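Local atomic coordinates of alpha-L-arabinosidase (Xanthomonas axonopodis pv. citri, PDB entry 6D25), a protein that probably hydrolyses terminal alpha-L-arabinofuranosyl groups from arabinoxylans, including internally di-substituted ones, as a trimeric family GH51 arabinofuranosidase. Residues L292-T303 / V351-H362; C100-R108 / A153-E163. One frame throughout, in Å; residues are numbered along the deposited sequence.

Contact 1: L292-T303 / V351-H362; sequences LSRTLVMDELIT and VASLNFDIFSQH
Asn355 meets Thr295 near one end of two nearly parallel helices, their axes 9.2 Å apart and 13° askew. The Asn355 amide nitrogen is spent twice: ND2 gives one hydrogen to Thr295 OG1 (3.0 Å) and the other to Val351 O, one turn back, at 2.8 Å. Both acceptors lie in the amide plane, which fixes the rotation of the group. Its OD1 takes a hydrogen from water 1, which gives the other to Thr295 O, stitching the kinked part of 292-303, where Met298 N and Asp299 N bond three residues back instead of four, to the second helix. Thr295 OG1 is also hydrogen-bonded to Thr269 OG1 on strand 262-269.

Further along, His362 NE2 donates to Asp299 OD1 at 2.7 Å, on the syn side but tilted 32° out of the carboxylate plane. With CG anti to the backbone N (chi1 -174°), Asp299 reaches the ring edge, while Ile302 CG2 lies over a ring face, 3.7 Å from its centroid, in a CH-pi contact. Asp299 O takes Thr303 N and OG1 from opposite faces of its plane. Between these polar spots Ile358 is a knob in the hole formed by Leu296, Met298, Asp299 and Ile302. The pair packs between two sheets: Met298 and Asn355 lean on barrel strand 319-325, Met298 also on 262-269, Ser293 and Leu354 on strand 424-435 of the mixed sheet.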
loop_
_atom_site.group_PDB
_atom_site.type_symbol
_atom_site.label_atom_id
_atom_site.label_comp_id
_atom_site.label_asym_id
_atom_site.label_seq_id
_atom_site.Cartn_x
_atom_site.Cartn_y
_atom_site.Cartn_z
ATOM N N LEU A 292 8.032 31.191 -25.961
ATOM C CA LEU A 292 9.419 31.244 -25.587
ATOM C C LEU A 292 9.575 31.744 -24.138
ATOM O O LEU A 292 10.427 31.266 -23.397
ATOM C CB LEU A 292 10.185 32.122 -26.591
ATOM C CG LEU A 292 10.135 31.658 -28.046
ATOM C CD1 LEU A 292 11.039 32.521 -28.921
ATOM C CD2 LEU A 292 10.519 30.175 -28.166
ATOM N N SER A 293 8.762 32.723 -23.747
ATOM C CA SER A 293 8.755 33.218 -22.375
ATOM C C SER A 293 8.444 32.069 -21.407
ATOM O O SER A 293 9.147 31.856 -20.385
ATOM C CB SER A 293 7.772 34.330 -22.220
ATOM O OG SER A 293 7.802 34.852 -20.903
ATOM N N ARG A 294 7.409 31.311 -21.712
ATOM C CA ARG A 294 7.047 30.189 -20.870
ATOM C C ARG A 294 8.157 29.137 -20.829
ATOM O O ARG A 294 8.387 28.558 -19.760
ATOM C CB ARG A 294 5.721 29.569 -21.316
ATOM C CG ARG A 294 4.532 30.347 -20.770
ATOM C CD ARG A 294 3.216 29.830 -21.280
ATOM N NE ARG A 294 2.057 30.484 -20.665
ATOM C CZ ARG A 294 1.394 29.991 -19.619
ATOM N NH1 ARG A 294 0.385 30.680 -19.125
ATOM N NH2 ARG A 294 1.732 28.814 -19.093
ATOM N N THR A 295 8.834 28.877 -21.941
ATOM C CA THR A 295 9.823 27.790 -21.920
ATOM C C THR A 295 11.017 28.200 -21.037
ATOM O O THR A 295 11.625 27.370 -20.376
ATOM C CB THR A 295 10.212 27.329 -23.328
ATOM O OG1 THR A 295 10.489 25.920 -23.289
ATOM C CG2 THR A 295 11.438 28.032 -23.852
ATOM N N LEU A 296 11.325 29.497 -21.020
ATOM C CA LEU A 296 12.494 29.989 -20.296
ATOM C C LEU A 296 12.333 29.875 -18.766
ATOM O O LEU A 296 13.330 29.933 -18.032
ATOM C CB LEU A 296 12.766 31.437 -20.709
ATOM C CG LEU A 296 13.457 31.584 -22.071
ATOM C CD1 LEU A 296 13.454 33.046 -22.500
ATOM C CD2 LEU A 296 14.872 31.100 -22.003
ATOM N N VAL A 297 11.121 29.671 -18.317
ATOM C CA VAL A 297 10.845 29.497 -16.897
ATOM C C VAL A 297 11.621 28.256 -16.359
ATOM O O VAL A 297 11.951 28.180 -15.170
ATOM C CB VAL A 297 9.325 29.391 -16.669
ATOM C CG1 VAL A 297 8.985 28.968 -15.245
ATOM C CG2 VAL A 297 8.592 30.676 -17.008
ATOM N N MET A 298 11.931 27.309 -17.239
ATOM C CA MET A 298 12.764 26.143 -16.866
ATOM C C MET A 298 14.004 26.565 -16.058
ATOM O O MET A 298 14.394 25.859 -15.125
ATOM C CB MET A 298 13.188 25.370 -18.111
ATOM C CG MET A 298 14.027 24.137 -17.832
ATOM S SD MET A 298 13.146 22.802 -17.015
ATOM C CE MET A 298 12.224 22.074 -18.366
ATOM N N ASP A 299 14.640 27.692 -16.411
ATOM C CA ASP A 299 15.848 28.082 -15.719
ATOM C C ASP A 299 15.558 28.405 -14.239
ATOM O O ASP A 299 16.285 27.970 -13.360
ATOM C CB ASP A 299 16.552 29.265 -16.382
ATOM C CG ASP A 299 17.891 29.535 -15.706
ATOM O OD1 ASP A 299 18.780 28.712 -15.791
ATOM O OD2 ASP A 299 17.994 30.528 -15.031
ATOM N N GLU A 300 14.490 29.167 -13.974
ATOM C CA GLU A 300 14.093 29.505 -12.608
ATOM C C GLU A 300 13.744 28.232 -11.821
ATOM O O GLU A 300 14.141 28.081 -10.665
ATOM C CB GLU A 300 12.900 30.470 -12.640
ATOM C CG GLU A 300 12.335 30.764 -11.277
ATOM C CD GLU A 300 11.079 31.626 -11.268
ATOM O OE1 GLU A 300 10.728 32.202 -12.340
ATOM O OE2 GLU A 300 10.474 31.713 -10.170
ATOM N N LEU A 301 12.969 27.329 -12.431
ATOM C CA LEU A 301 12.577 26.075 -11.762
ATOM C C LEU A 301 13.820 25.260 -11.401
ATOM O O LEU A 301 13.942 24.794 -10.249
ATOM C CB LEU A 301 11.668 25.257 -12.676
ATOM C CG LEU A 301 10.324 25.892 -13.033
ATOM C CD1 LEU A 301 9.580 24.976 -13.988
ATOM C CD2 LEU A 301 9.468 26.199 -11.807
ATOM N N ILE A 302 14.739 25.062 -12.347
ATOM C CA ILE A 302 15.942 24.294 -12.040
ATOM C C ILE A 302 16.728 24.954 -10.901
ATOM O O ILE A 302 17.194 24.273 -9.975
ATOM C CB ILE A 302 16.802 24.093 -13.291
ATOM C CG1 ILE A 302 16.097 23.131 -14.252
ATOM C CG2 ILE A 302 18.192 23.617 -12.925
ATOM C CD1 ILE A 302 16.726 23.035 -15.634
ATOM N N THR A 303 16.855 26.287 -10.968
ATOM C CA THR A 303 17.611 27.018 -9.974
ATOM C C THR A 303 17.042 26.742 -8.591
ATOM O O THR A 303 17.767 26.388 -7.658
ATOM C CB THR A 303 17.669 28.518 -10.314
ATOM O OG1 THR A 303 18.329 28.590 -11.587
ATOM C CG2 THR A 303 18.401 29.336 -9.284
ATOM N N VAL A 351 12.350 26.252 -28.807
ATOM C CA VAL A 351 12.096 25.715 -27.492
ATOM C C VAL A 351 13.201 24.717 -27.128
ATOM O O VAL A 351 13.768 24.777 -26.026
ATOM C CB VAL A 351 10.693 25.088 -27.363
ATOM C CG1 VAL A 351 10.577 24.183 -26.160
ATOM C CG2 VAL A 351 9.627 26.172 -27.319
ATOM N N ALA A 352 13.524 23.808 -28.041
ATOM C CA ALA A 352 14.566 22.813 -27.748
ATOM C C ALA A 352 15.927 23.478 -27.530
ATOM O O ALA A 352 16.627 23.121 -26.577
ATOM C CB ALA A 352 14.607 21.780 -28.849
ATOM N N SER A 353 16.335 24.437 -28.383
ATOM C CA SER A 353 17.671 25.029 -28.231
ATOM C C SER A 353 17.761 25.785 -26.904
ATOM O O SER A 353 18.795 25.678 -26.208
ATOM C CB SER A 353 18.096 25.912 -29.396
ATOM O OG SER A 353 17.250 27.037 -29.485
ATOM N N LEU A 354 16.706 26.451 -26.511
ATOM C CA LEU A 354 16.758 27.221 -25.253
ATOM C C LEU A 354 16.873 26.284 -24.043
ATOM O O LEU A 354 17.602 26.573 -23.089
ATOM C CB LEU A 354 15.535 28.122 -25.145
ATOM C CG LEU A 354 15.401 29.198 -26.216
ATOM C CD1 LEU A 354 14.062 29.890 -26.088
ATOM C CD2 LEU A 354 16.522 30.194 -26.110
ATOM N N ASN A 355 16.173 25.163 -24.077
ATOM C CA ASN A 355 16.231 24.196 -23.005
ATOM C C ASN A 355 17.614 23.541 -22.918
ATOM O O ASN A 355 18.169 23.419 -21.809
ATOM C CB ASN A 355 15.109 23.175 -23.089
ATOM C CG ASN A 355 13.834 23.714 -22.493
ATOM O OD1 ASN A 355 13.610 23.588 -21.281
ATOM N ND2 ASN A 355 12.974 24.318 -23.331
ATOM N N PHE A 356 18.186 23.150 -24.051
ATOM C CA PHE A 356 19.566 22.614 -24.038
ATOM C C PHE A 356 20.572 23.631 -23.469
ATOM O O PHE A 356 21.435 23.256 -22.676
ATOM C CB PHE A 356 19.998 22.186 -25.429
ATOM C CG PHE A 356 19.192 21.054 -26.015
ATOM C CD1 PHE A 356 18.652 20.054 -25.213
ATOM C CD2 PHE A 356 19.073 20.926 -27.386
ATOM C CE1 PHE A 356 18.004 18.957 -25.769
ATOM C CE2 PHE A 356 18.422 19.826 -27.930
ATOM C CZ PHE A 356 17.865 18.873 -27.122
ATOM N N ASP A 357 20.416 24.896 -23.839
ATOM C CA ASP A 357 21.277 25.946 -23.285
ATOM C C ASP A 357 21.151 25.932 -21.758
ATOM O O ASP A 357 22.156 25.904 -21.032
ATOM C CB ASP A 357 20.923 27.323 -23.842
ATOM C CG ASP A 357 21.205 27.561 -25.328
ATOM O OD1 ASP A 357 21.942 26.725 -25.964
ATOM O OD2 ASP A 357 20.662 28.612 -25.871
ATOM N N ILE A 358 19.899 25.916 -21.278
ATOM C CA ILE A 358 19.645 26.014 -19.842
ATOM C C ILE A 358 20.196 24.782 -19.108
ATOM O O ILE A 358 20.868 24.884 -18.074
ATOM C CB ILE A 358 18.154 26.245 -19.595
ATOM C CG1 ILE A 358 17.726 27.660 -19.991
ATOM C CG2 ILE A 358 17.763 25.922 -18.141
ATOM C CD1 ILE A 358 16.213 27.792 -20.138
ATOM N N PHE A 359 19.912 23.593 -19.626
ATOM C CA PHE A 359 20.397 22.375 -18.963
ATOM C C PHE A 359 21.920 22.408 -18.860
ATOM O O PHE A 359 22.493 22.033 -17.790
ATOM C CB PHE A 359 20.006 21.113 -19.725
ATOM C CG PHE A 359 18.539 20.856 -19.927
ATOM C CD1 PHE A 359 17.597 21.323 -19.047
ATOM C CD2 PHE A 359 18.110 20.043 -20.968
ATOM C CE1 PHE A 359 16.237 21.079 -19.241
ATOM C CE2 PHE A 359 16.770 19.767 -21.150
ATOM C CZ PHE A 359 15.837 20.302 -20.302
ATOM N N SER A 360 22.580 22.839 -19.943
ATOM C CA SER A 360 24.037 22.818 -19.973
ATOM C C SER A 360 24.626 23.825 -18.968
ATOM O O SER A 360 25.778 23.639 -18.507
ATOM C CB SER A 360 24.536 23.044 -21.383
ATOM O OG SER A 360 24.516 24.416 -21.749
ATOM N N GLN A 361 23.864 24.875 -18.602
ATOM C CA GLN A 361 24.284 25.853 -17.604
ATOM C C GLN A 361 24.153 25.285 -16.179
ATOM O O GLN A 361 24.639 25.908 -15.221
ATOM C CB GLN A 361 23.445 27.139 -17.663
ATOM C CG GLN A 361 23.486 27.873 -18.972
ATOM C CD GLN A 361 24.905 27.990 -19.483
ATOM O OE1 GLN A 361 25.724 28.717 -18.889
ATOM N NE2 GLN A 361 25.214 27.211 -20.536
ATOM N N HIS A 362 23.444 24.160 -16.008
ATOM C CA HIS A 362 23.185 23.569 -14.688
ATOM C C HIS A 362 23.739 22.155 -14.662
ATOM O O HIS A 362 23.195 21.292 -13.952
ATOM C CB HIS A 362 21.671 23.586 -14.397
ATOM C CG HIS A 362 21.136 24.967 -14.209
ATOM N ND1 HIS A 362 21.204 25.595 -12.987
ATOM C CD2 HIS A 362 20.532 25.817 -15.065
ATOM C CE1 HIS A 362 20.689 26.817 -13.092
ATOM N NE2 HIS A 362 20.253 26.983 -14.371
HETATM O O HOH W 1 11.128 24.425 -20.633
#

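Contact 2: C100-R108 / A153-E163; sequences CFADEYHWR and AGNVGDAAPEE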
loop_
_atom_site.group_PDB
_atom_site.type_symbol
_atom_site.label_atom_id
_atom_site.label_comp_id
_atom_site.label_asym_id
_atom_site.label_seq_id
_atom_site.Cartn_x
_atom_site.Cartn_y
_atom_site.Cartn_z
ATOM N N CYS A 100 2.055 8.438 -17.457
ATOM C CA CYS A 100 0.849 7.938 -16.790
ATOM C C CYS A 100 0.613 6.436 -17.062
ATOM O O CYS A 100 0.162 5.695 -16.188
ATOM C CB CYS A 100 -0.344 8.777 -17.202
ATOM S SG CYS A 100 -0.221 10.499 -16.593
ATOM N N PHE A 101 0.860 5.995 -18.279
ATOM C CA PHE A 101 0.676 4.566 -18.610
ATOM C C PHE A 101 1.479 3.656 -17.670
ATOM O O PHE A 101 0.994 2.571 -17.309
ATOM C CB PHE A 101 1.075 4.326 -20.054
ATOM C CG PHE A 101 0.941 2.915 -20.558
ATOM C CD1 PHE A 101 -0.226 2.508 -21.192
ATOM C CD2 PHE A 101 2.011 2.032 -20.474
ATOM C CE1 PHE A 101 -0.326 1.215 -21.681
ATOM C CE2 PHE A 101 1.902 0.746 -20.983
ATOM C CZ PHE A 101 0.718 0.343 -21.568
ATOM N N ALA A 102 2.656 4.090 -17.219
ATOM C CA ALA A 102 3.536 3.212 -16.448
ATOM C C ALA A 102 2.959 2.906 -15.064
ATOM O O ALA A 102 3.276 1.844 -14.502
ATOM C CB ALA A 102 4.926 3.797 -16.321
ATOM N N ASP A 103 2.157 3.837 -14.527
ATOM C CA ASP A 103 1.599 3.678 -13.190
ATOM C C ASP A 103 0.419 2.691 -13.186
ATOM O O ASP A 103 -0.109 2.376 -12.107
ATOM C CB ASP A 103 1.208 5.059 -12.637
ATOM C CG ASP A 103 2.345 6.119 -12.681
ATOM O OD1 ASP A 103 3.499 5.743 -12.216
ATOM O OD2 ASP A 103 2.067 7.336 -13.207
ATOM N N GLU A 104 -0.029 2.211 -14.331
ATOM C CA GLU A 104 -1.056 1.201 -14.422
ATOM C C GLU A 104 -0.563 -0.033 -15.211
ATOM O O GLU A 104 -1.331 -0.940 -15.445
ATOM C CB GLU A 104 -2.280 1.723 -15.179
ATOM C CG GLU A 104 -3.085 2.756 -14.443
ATOM C CD GLU A 104 -4.385 3.152 -15.148
ATOM O OE1 GLU A 104 -4.518 2.997 -16.404
ATOM O OE2 GLU A 104 -5.270 3.626 -14.447
ATOM N N TYR A 105 0.683 -0.074 -15.613
ATOM C CA TYR A 105 1.194 -1.180 -16.442
ATOM C C TYR A 105 1.606 -2.375 -15.576
ATOM O O TYR A 105 2.204 -2.185 -14.528
ATOM C CB TYR A 105 2.409 -0.695 -17.219
ATOM C CG TYR A 105 3.031 -1.681 -18.176
ATOM C CD1 TYR A 105 2.321 -2.161 -19.266
ATOM C CD2 TYR A 105 4.354 -2.076 -18.046
ATOM C CE1 TYR A 105 2.896 -3.033 -20.173
ATOM C CE2 TYR A 105 4.948 -2.916 -18.969
ATOM C CZ TYR A 105 4.225 -3.386 -20.040
ATOM O OH TYR A 105 4.817 -4.223 -20.949
ATOM N N HIS A 106 1.288 -3.574 -16.058
ATOM C CA HIS A 106 1.679 -4.827 -15.423
ATOM C C HIS A 106 2.616 -5.538 -16.394
ATOM O O HIS A 106 2.135 -6.037 -17.447
ATOM C CB HIS A 106 0.437 -5.622 -15.020
ATOM C CG HIS A 106 -0.387 -4.824 -14.068
ATOM N ND1 HIS A 106 0.006 -4.660 -12.757
ATOM C CD2 HIS A 106 -1.458 -4.026 -14.236
ATOM C CE1 HIS A 106 -0.773 -3.788 -12.156
ATOM N NE2 HIS A 106 -1.708 -3.400 -13.023
ATOM N N TRP A 107 3.905 -5.597 -16.045
ATOM C CA TRP A 107 4.926 -6.062 -16.982
ATOM C C TRP A 107 4.635 -7.477 -17.514
ATOM O O TRP A 107 5.012 -7.790 -18.645
ATOM C CB TRP A 107 6.317 -5.972 -16.336
ATOM C CG TRP A 107 6.580 -6.984 -15.279
ATOM C CD1 TRP A 107 6.366 -6.854 -13.944
ATOM C CD2 TRP A 107 7.137 -8.294 -15.477
ATOM N NE1 TRP A 107 6.747 -7.989 -13.298
ATOM C CE2 TRP A 107 7.230 -8.893 -14.205
ATOM C CE3 TRP A 107 7.614 -8.996 -16.590
ATOM C CZ2 TRP A 107 7.732 -10.188 -14.027
ATOM C CZ3 TRP A 107 8.118 -10.271 -16.414
ATOM C CH2 TRP A 107 8.189 -10.846 -15.156
ATOM N N ARG A 108 3.989 -8.332 -16.720
ATOM C CA ARG A 108 3.745 -9.710 -17.182
ATOM C C ARG A 108 2.771 -9.722 -18.360
ATOM O O ARG A 108 2.767 -10.697 -19.130
ATOM C CB ARG A 108 3.217 -10.602 -16.053
ATOM C CG ARG A 108 4.284 -10.968 -15.032
ATOM C CD ARG A 108 3.816 -12.174 -14.224
ATOM N NE ARG A 108 4.882 -13.086 -13.907
ATOM C CZ ARG A 108 5.536 -13.890 -14.747
ATOM N NH1 ARG A 108 5.162 -14.165 -15.989
ATOM N NH2 ARG A 108 6.619 -14.440 -14.276
ATOM N N ALA A 153 10.391 2.659 -16.515
ATOM C CA ALA A 153 9.448 3.308 -15.584
ATOM C C ALA A 153 8.603 2.228 -14.913
ATOM O O ALA A 153 7.802 1.566 -15.574
ATOM C CB ALA A 153 8.590 4.314 -16.296
ATOM N N GLY A 154 8.821 2.044 -13.608
ATOM C CA GLY A 154 8.123 0.996 -12.844
ATOM C C GLY A 154 6.811 1.468 -12.224
ATOM O O GLY A 154 6.571 2.679 -11.974
ATOM N N ASN A 155 5.927 0.506 -11.993
ATOM C CA ASN A 155 4.578 0.718 -11.473
ATOM C C ASN A 155 4.622 0.686 -9.936
ATOM O O ASN A 155 4.836 -0.370 -9.313
ATOM C CB ASN A 155 3.627 -0.359 -12.003
ATOM C CG ASN A 155 2.181 -0.191 -11.556
ATOM O OD1 ASN A 155 1.920 0.458 -10.552
ATOM N ND2 ASN A 155 1.227 -0.796 -12.261
ATOM N N VAL A 156 4.380 1.857 -9.343
ATOM C CA VAL A 156 4.210 2.016 -7.940
ATOM C C VAL A 156 2.738 2.269 -7.579
ATOM O O VAL A 156 2.257 1.740 -6.571
ATOM C CB VAL A 156 5.141 3.142 -7.460
ATOM C CG1 VAL A 156 4.756 3.653 -6.114
ATOM C CG2 VAL A 156 6.579 2.666 -7.469
ATOM N N GLY A 157 2.002 2.946 -8.417
ATOM C CA GLY A 157 0.642 3.375 -8.086
ATOM C C GLY A 157 -0.342 2.238 -7.854
ATOM O O GLY A 157 -1.037 2.233 -6.841
ATOM N N ASP A 158 -0.461 1.328 -8.819
ATOM C CA ASP A 158 -1.533 0.338 -8.718
ATOM C C ASP A 158 -1.032 -1.100 -8.510
ATOM O O ASP A 158 -1.852 -2.000 -8.206
ATOM C CB ASP A 158 -2.571 0.556 -9.824
ATOM C CG ASP A 158 -2.521 -0.350 -11.019
ATOM O OD1 ASP A 158 -1.450 -0.913 -11.274
ATOM O OD2 ASP A 158 -3.556 -0.442 -11.679
ATOM N N ALA A 159 0.259 -1.285 -8.358
ATOM C CA ALA A 159 0.844 -2.620 -8.110
ATOM C C ALA A 159 1.430 -2.677 -6.704
ATOM O O ALA A 159 1.848 -1.645 -6.139
ATOM C CB ALA A 159 1.938 -2.856 -9.129
ATOM N N ALA A 160 1.572 -3.889 -6.180
ATOM C CA ALA A 160 2.386 -4.152 -4.981
ATOM C C ALA A 160 3.879 -4.125 -5.360
ATOM O O ALA A 160 4.233 -4.252 -6.554
ATOM C CB ALA A 160 1.970 -5.475 -4.391
ATOM N N PRO A 161 4.782 -3.936 -4.386
ATOM C CA PRO A 161 6.188 -3.781 -4.730
ATOM C C PRO A 161 6.805 -5.017 -5.412
ATOM O O PRO A 161 7.822 -4.923 -6.113
ATOM C CB PRO A 161 6.902 -3.502 -3.391
ATOM C CG PRO A 161 5.802 -2.940 -2.514
ATOM C CD PRO A 161 4.551 -3.685 -2.952
ATOM N N GLU A 162 6.201 -6.166 -5.200
ATOM C CA GLU A 162 6.756 -7.393 -5.734
ATOM C C GLU A 162 6.793 -7.318 -7.272
ATOM O O GLU A 162 7.642 -7.975 -7.874
ATOM C CB GLU A 162 5.995 -8.619 -5.210
ATOM C CG GLU A 162 4.813 -9.052 -6.061
ATOM C CD GLU A 162 3.827 -9.938 -5.334
ATOM O OE1 GLU A 162 4.080 -11.207 -5.290
ATOM O OE2 GLU A 162 2.832 -9.366 -4.784
ATOM N N GLU A 163 5.904 -6.544 -7.916
ATOM C CA GLU A 163 5.919 -6.522 -9.368
ATOM C C GLU A 163 7.220 -5.902 -9.909
ATOM O O GLU A 163 7.859 -6.502 -10.784
ATOM C CB GLU A 163 4.751 -5.732 -9.971
ATOM C CG GLU A 163 3.503 -6.538 -10.020
ATOM C CD GLU A 163 2.369 -5.997 -10.867
ATOM O OE1 GLU A 163 1.254 -5.998 -10.313
ATOM O OE2 GLU A 163 2.596 -5.649 -12.066
HETATM O O HOH W 2 5.413 0.147 -15.411
HETATM O O HOH W 3 -3.722 -1.368 -13.935
HETATM O O HOH W 4 4.480 -4.049 -13.538
HETATM O O HOH W 5 2.989 -7.955 -13.916
#
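Asn155 ND2 meets Tyr105 O, tying loop 100-108 to strand 149-154 and the turn that follows. The bond is almost straight (170°) at 2.8 Å, approaching from above the carbonyl plane, and ND2 gives its second hydrogen to Asp158 OD1. The amide oxygen turns back to its own chain: OD1 receives Asp158 N on an in-plane lone pair, an Asx motif that shapes the turn. Both ends of this amide are thus occupied and its rotation is set. Beside it packing is close, with Ala102 CB 3.7 Å from Ala153 CB and Ala102 O 3.3 Å from Asn155 CB.

Toward His106 and Glu163 the fit becomes wetter. His106 ND1 bonds Glu163 OE2 (2.9 Å) on its syn lone pair, with a weaker branch to OE1; the ring and carboxylate planes are 44° apart, and the Glu163 chain is extended beyond CG. Waters 4 and 5 both donate to OE2 and accept from Trp107 N and Arg108 N respectively, while water 3 donates to Glu104 O and lies 3.0 Å from His106 NE2. A neighbouring subunit packs its Glu162 on His106, and its Lys227 forms a salt bridge with Glu104 OE2; Glu104 OE1 is hydrogen-bonded to Thr123 OG1. Within the chain, the contact joins the loop after strand 93-96 to strand 149-154 and helix 161-172, with Trp107 stacked on Trp167 of that helix and Val156 resting on helix 212-224.

Contact 2 comes first along the chain and is complete before contact 1 begins. Their centres are 31 Å apart, on opposite sides of the chain's centre, and their nearest atoms stay about 17 Å from each other. Both belong to the eight-stranded parallel beta/alpha barrel: contact 2 joins the loop after the second strand, 93-96, to the C-terminal part of the third, 149-154, and the turn and helix beyond, while contact 1 pairs helices 285-312 and 346-361, which follow the sixth and seventh strands, 262-269 and 319-325. Contact 1 thus joins the barrel to the mixed beta sheet within one chain, whereas contact 2 lies where the barrel meets other subunits of the trimer.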